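Local coordinates for LacI family transcription regulator (Bifidobacterium animalis subsp. lactis, PDB 4O5A), which probably regulates transcription as a LacI-family DNA-binding repressor whose periplasmic-binding-protein-like domain is likely to sense a small effector molecule, at residues E238-L243 against T251-D256; V259-G264 against P295-L300. One frame throughout, in Å; residues are numbered along the deposited sequence. Where two conformers were deposited one is given.

Contact 1: E238-L243 against T251-D256; sequences EATKRL and TAIIYD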
loop_
_atom_site.group_PDB
_atom_site.type_symbol
_atom_site.label_atom_id
_atom_site.label_comp_id
_atom_site.label_asym_id
_atom_site.label_seq_id
_atom_site.Cartn_x
_atom_site.Cartn_y
_atom_site.Cartn_z
ATOM N N GLU A 238 -3.778 -21.115 -4.688
ATOM C CA GLU A 238 -4.692 -22.242 -4.881
ATOM C C GLU A 238 -5.139 -22.292 -6.344
ATOM O O GLU A 238 -5.163 -23.355 -6.980
ATOM C CB GLU A 238 -5.914 -22.056 -3.986
ATOM C CG GLU A 238 -7.025 -23.051 -4.194
ATOM C CD GLU A 238 -8.173 -22.814 -3.227
ATOM O OE1 GLU A 238 -8.880 -21.792 -3.369
ATOM O OE2 GLU A 238 -8.348 -23.630 -2.303
ATOM N N ALA A 239 -5.504 -21.131 -6.876
ATOM C CA ALA A 239 -5.927 -21.036 -8.269
ATOM C C ALA A 239 -4.810 -21.440 -9.220
ATOM O O ALA A 239 -5.063 -22.086 -10.234
ATOM C CB ALA A 239 -6.410 -19.604 -8.593
ATOM N N THR A 240 -3.575 -21.053 -8.906
ATOM C CA THR A 240 -2.445 -21.400 -9.767
ATOM C C THR A 240 -2.173 -22.899 -9.759
ATOM O O THR A 240 -1.979 -23.507 -10.813
ATOM C CB THR A 240 -1.167 -20.636 -9.378
ATOM O OG1 THR A 240 -1.447 -19.231 -9.375
ATOM C CG2 THR A 240 -0.051 -20.923 -10.393
ATOM N N LYS A 241 -2.172 -23.500 -8.574
ATOM C CA LYS A 241 -2.037 -24.949 -8.453
ATOM C C LYS A 241 -3.084 -25.659 -9.303
ATOM O O LYS A 241 -2.792 -26.639 -9.997
ATOM C CB LYS A 241 -2.202 -25.375 -6.994
ATOM C CG LYS A 241 -0.989 -25.101 -6.112
ATOM C CD LYS A 241 -1.219 -25.710 -4.725
ATOM C CE LYS A 241 -0.008 -25.518 -3.827
ATOM N NZ LYS A 241 -0.068 -26.403 -2.622
ATOM N N ARG A 242 -4.312 -25.159 -9.251
ATOM C CA ARG A 242 -5.392 -25.746 -10.033
ATOM C C ARG A 242 -5.136 -25.620 -11.539
ATOM O O ARG A 242 -5.258 -26.602 -12.270
ATOM C CB ARG A 242 -6.727 -25.102 -9.663
ATOM C CG ARG A 242 -7.904 -25.571 -10.499
ATOM C CD ARG A 242 -9.201 -25.085 -9.871
ATOM N NE ARG A 242 -10.359 -25.208 -10.754
ATOM C CZ ARG A 242 -11.608 -25.004 -10.350
ATOM N NH1 ARG A 242 -11.846 -24.686 -9.085
ATOM N NH2 ARG A 242 -12.614 -25.134 -11.196
ATOM N N LEU A 243 -4.772 -24.428 -11.996
ATOM C CA LEU A 243 -4.488 -24.217 -13.424
ATOM C C LEU A 243 -3.315 -25.049 -13.932
ATOM O O LEU A 243 -3.359 -25.584 -15.042
ATOM C CB LEU A 243 -4.245 -22.739 -13.708
ATOM C CG LEU A 243 -5.493 -21.871 -13.528
ATOM C CD1 LEU A 243 -5.112 -20.409 -13.519
ATOM C CD2 LEU A 243 -6.511 -22.157 -14.635
ATOM N N THR A 251 -0.170 -21.883 -20.875
ATOM C CA THR A 251 1.222 -21.450 -20.968
ATOM C C THR A 251 1.416 -20.018 -20.464
ATOM O O THR A 251 2.544 -19.532 -20.374
ATOM C CB THR A 251 1.782 -21.597 -22.409
ATOM O OG1 THR A 251 0.943 -20.896 -23.344
ATOM C CG2 THR A 251 1.869 -23.062 -22.814
ATOM N N ALA A 252 0.320 -19.323 -20.177
ATOM C CA ALA A 252 0.409 -17.994 -19.596
ATOM C C ALA A 252 -0.783 -17.774 -18.683
ATOM O O ALA A 252 -1.887 -18.250 -18.967
ATOM C CB ALA A 252 0.457 -16.918 -20.709
ATOM N N ILE A 253 -0.542 -17.084 -17.572
ATOM C CA ILE A 253 -1.592 -16.724 -16.626
ATOM C C ILE A 253 -1.513 -15.238 -16.339
ATOM O O ILE A 253 -0.436 -14.699 -16.060
ATOM C CB ILE A 253 -1.481 -17.538 -15.309
ATOM C CG1 ILE A 253 -1.608 -19.024 -15.625
ATOM C CG2 ILE A 253 -2.603 -17.143 -14.334
ATOM C CD1 ILE A 253 -1.246 -19.929 -14.439
ATOM N N ILE A 254 -2.659 -14.568 -16.447
ATOM C CA ILE A 254 -2.773 -13.160 -16.088
ATOM C C ILE A 254 -3.491 -13.045 -14.738
ATOM O O ILE A 254 -4.581 -13.592 -14.554
ATOM C CB ILE A 254 -3.557 -12.397 -17.167
ATOM C CG1 ILE A 254 -2.798 -12.474 -18.501
ATOM C CG2 ILE A 254 -3.749 -10.954 -16.745
ATOM C CD1 ILE A 254 -3.498 -11.764 -19.639
ATOM N N TYR A 255 -2.879 -12.341 -13.791
ATOM C CA TYR A 255 -3.466 -12.170 -12.468
ATOM C C TYR A 255 -4.018 -10.773 -12.263
ATOM O O TYR A 255 -3.379 -9.797 -12.650
ATOM C CB TYR A 255 -2.402 -12.403 -11.397
ATOM C CG TYR A 255 -1.875 -13.812 -11.394
ATOM C CD1 TYR A 255 -2.369 -14.750 -10.499
ATOM C CD2 TYR A 255 -0.882 -14.198 -12.278
ATOM C CE1 TYR A 255 -1.883 -16.065 -10.491
ATOM C CE2 TYR A 255 -0.375 -15.501 -12.278
ATOM C CZ TYR A 255 -0.882 -16.421 -11.390
ATOM O OH TYR A 255 -0.390 -17.699 -11.416
ATOM N N ASP A 256 -5.168 -10.677 -11.589
ATOM C CA ASP A 256 -5.807 -9.379 -11.367
ATOM C C ASP A 256 -5.090 -8.491 -10.339
ATOM O O ASP A 256 -5.427 -7.320 -10.197
ATOM C CB ASP A 256 -7.287 -9.550 -10.986
ATOM C CG ASP A 256 -8.209 -9.577 -12.205
ATOM O OD1 ASP A 256 -7.723 -9.866 -13.318
ATOM O OD2 ASP A 256 -9.421 -9.322 -12.038
#

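Contact 2: V259-G264 against P295-L300; sequences VMALAG and PPITAL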
loop_
_atom_site.group_PDB
_atom_site.type_symbol
_atom_site.label_atom_id
_atom_site.label_comp_id
_atom_site.label_asym_id
_atom_site.label_seq_id
_atom_site.Cartn_x
_atom_site.Cartn_y
_atom_site.Cartn_z
ATOM N N VAL A 259 0.081 -9.228 -5.882
ATOM C CA VAL A 259 0.347 -10.233 -4.849
ATOM C C VAL A 259 0.011 -11.639 -5.337
ATOM O O VAL A 259 0.712 -12.610 -5.033
ATOM C CB VAL A 259 -0.415 -9.933 -3.534
ATOM C CG1 VAL A 259 0.131 -8.698 -2.876
ATOM C CG2 VAL A 259 -1.883 -9.770 -3.797
HETATM N N MSE A 260 -1.064 -11.764 -6.110
HETATM C CA MSE A 260 -1.397 -13.095 -6.629
HETATM C C MSE A 260 -0.445 -13.545 -7.743
HETATM O O MSE A 260 -0.153 -14.739 -7.861
HETATM C CB MSE A 260 -2.861 -13.185 -7.085
HETATM C CG MSE A 260 -3.835 -12.982 -5.929
HETATM SE SE MSE A 260 -5.636 -13.584 -6.350
HETATM C CE MSE A 260 -6.028 -12.379 -7.799
ATOM N N ALA A 261 0.030 -12.601 -8.559
ATOM C CA ALA A 261 1.020 -12.925 -9.586
ATOM C C ALA A 261 2.297 -13.449 -8.930
ATOM O O ALA A 261 2.870 -14.456 -9.361
ATOM C CB ALA A 261 1.317 -11.712 -10.502
ATOM N N LEU A 262 2.718 -12.784 -7.862
ATOM C CA LEU A 262 3.883 -13.257 -7.115
ATOM C C LEU A 262 3.631 -14.632 -6.488
ATOM O O LEU A 262 4.473 -15.528 -6.580
ATOM C CB LEU A 262 4.279 -12.237 -6.035
ATOM C CG LEU A 262 5.460 -12.673 -5.168
ATOM C CD1 LEU A 262 6.702 -12.781 -6.037
ATOM C CD2 LEU A 262 5.680 -11.642 -4.077
ATOM N N ALA A 263 2.477 -14.805 -5.851
ATOM C CA ALA A 263 2.138 -16.082 -5.210
ATOM C C ALA A 263 2.102 -17.201 -6.245
ATOM O O ALA A 263 2.563 -18.321 -5.995
ATOM C CB ALA A 263 0.787 -15.969 -4.484
ATOM N N GLY A 264 1.558 -16.883 -7.414
ATOM C CA GLY A 264 1.512 -17.820 -8.535
ATOM C C GLY A 264 2.877 -18.153 -9.095
ATOM O O GLY A 264 3.170 -19.308 -9.410
ATOM N N PRO A 295 11.460 -14.454 -11.625
ATOM C CA PRO A 295 12.006 -13.239 -12.237
ATOM C C PRO A 295 11.039 -12.062 -12.117
ATOM O O PRO A 295 9.865 -12.243 -11.755
ATOM C CB PRO A 295 12.149 -13.647 -13.703
ATOM C CG PRO A 295 10.993 -14.588 -13.919
ATOM C CD PRO A 295 10.946 -15.389 -12.648
ATOM N N PRO A 296 11.527 -10.856 -12.408
ATOM C CA PRO A 296 10.628 -9.695 -12.382
ATOM C C PRO A 296 9.412 -9.885 -13.302
ATOM O O PRO A 296 9.497 -10.468 -14.391
ATOM C CB PRO A 296 11.521 -8.557 -12.868
ATOM C CG PRO A 296 12.904 -8.978 -12.442
ATOM C CD PRO A 296 12.923 -10.474 -12.672
ATOM N N ILE A 297 8.271 -9.383 -12.837
ATOM C CA ILE A 297 6.979 -9.715 -13.425
ATOM C C ILE A 297 6.452 -8.603 -14.345
ATOM O O ILE A 297 6.319 -7.438 -13.940
ATOM C CB ILE A 297 5.953 -10.036 -12.314
ATOM C CG1 ILE A 297 6.420 -11.256 -11.485
ATOM C CG2 ILE A 297 4.569 -10.302 -12.906
ATOM C CD1 ILE A 297 5.502 -11.590 -10.306
ATOM N N THR A 298 6.149 -8.997 -15.581
ATOM C CA THR A 298 5.556 -8.122 -16.593
ATOM C C THR A 298 4.210 -7.614 -16.076
ATOM O O THR A 298 3.410 -8.388 -15.544
ATOM C CB THR A 298 5.341 -8.911 -17.876
ATOM O OG1 THR A 298 6.617 -9.192 -18.464
ATOM C CG2 THR A 298 4.483 -8.127 -18.857
ATOM N N ALA A 299 3.949 -6.312 -16.208
ATOM C CA ALA A 299 2.777 -5.737 -15.555
ATOM C C ALA A 299 2.072 -4.719 -16.438
ATOM O O ALA A 299 2.716 -3.968 -17.151
ATOM C CB ALA A 299 3.177 -5.056 -14.278
ATOM N N LEU A 300 0.751 -4.692 -16.328
ATOM C CA LEU A 300 -0.056 -3.643 -16.943
ATOM C C LEU A 300 -0.104 -2.550 -15.890
ATOM O O LEU A 300 -0.673 -2.738 -14.808
ATOM C CB LEU A 300 -1.446 -4.197 -17.261
ATOM C CG LEU A 300 -2.357 -3.414 -18.206
ATOM C CD1 LEU A 300 -2.759 -2.096 -17.578
ATOM C CD2 LEU A 300 -1.675 -3.196 -19.558
#

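Contact 1: E238-L243 against T251-D256
The first torsion of T240 (chi1 -55°) sets OG1 anti to the carbonyl carbon, and that of Y255 (chi1 -64°) places CG likewise, which turns the ring toward the helix; the two side chains cross at about a right angle. Y255 OH donates to T240 OG1 over 2.8 Å, with OG1 lying at the ring edge and in its plane. The threonine oxygen is also bonded to the carbonyl of G236 one helical turn back, which ties both buried hydroxyls into a short chain. T240 CG2 flanks the phenol oxygen, 3.4 Å from Y255 OH. This is the packing of an alpha/beta sandwich: helix 238-243 runs nearly antiparallel to strand 252-255, their axes 10.9 Å apart and at 160°, and V197 of the neighbouring strand 193-197 touches A239, L243, I253 and Y255. With a phenylalanine in place of Y255, T240 OG1 would probably lose its donor from the sheet and the helix its polar tie to this strand. Toward the start of the strand the contact turns apolar, L243 CD1 resting 4.0 Å from I253 CD1. I253 CG2 lies 3.4 Å above the plane of the Y255 ring, offset toward its rim.

Contact 2: V259-G264 against P295-L300
T298 OG1, one residue beyond the I297 side chain that packs against A261 and L262, is gripped by two groups, the backbone N of R337 and the hydroxyl of T340, while T298 N meets S339 OG and the carbonyl of I297 takes R337 NH1, bonds that fasten this segment to residues 337-340. In this alpha/beta subdomain of the periplasmic binding protein fold, helix 258-271 is the crossover between the parallel strands 252-255 and 280-284, and I297, in the segment leading to the neighbouring strand, points its side chain to the helix. The CA atoms of A261 and I297 are 7.8 Å apart, a gap bridged by one extended isoleucine branch. CG1 stands anti to the carbonyl carbon (chi1 -61°) and CD1 continues the zigzag (chi2 176°), which delivers the terminal methyl to the helix surface. There it rests on the backbone, nearer to it than to the side chains: I297 CD1 is 4.0 Å from A261 C and 3.9 Å from both L262 N and L262 CA, so that it sits over the peptide link joining the two residues. No hydrogen bond joins the two segments; the contact is van der Waals packing of one methyl on the helix backbone and A261 CB, and the three residues that meet are buried. A261 also rests on I281 and S283 of strand 280-284, and I297 shares the contact with S283. The same helix also meets the second subunit: L262 and A263 pack on A292 of that subunit. The methyl I297 CD1 touches A261 CB at 4.2 Å and lies farther from L262 CB, at 4.5 Å.

How the contacts relate
Contacts 1 and 2 follow one another along the chain and pack on the same sheet, their centres about 11 Å apart. Helix 258-271 joins them: it follows strand 252-255 of contact 1 and lies against both Y255 and I297. Y255 CG is 3.5 Å from A261 CA, so the alanine that receives the isoleucine methyl in contact 2 also backs the tyrosine ring. Farther along the helix, G264 CA comes within 3.4 Å of T240 OG1, close beside the hydroxyl pair. D256, just past the strand, is salt-bridged to R196; in relatives of this fold such strand ends line the effector cleft, so contact 1 probably reaches toward it at D256, while its touching residues lie mostly in the packed interior.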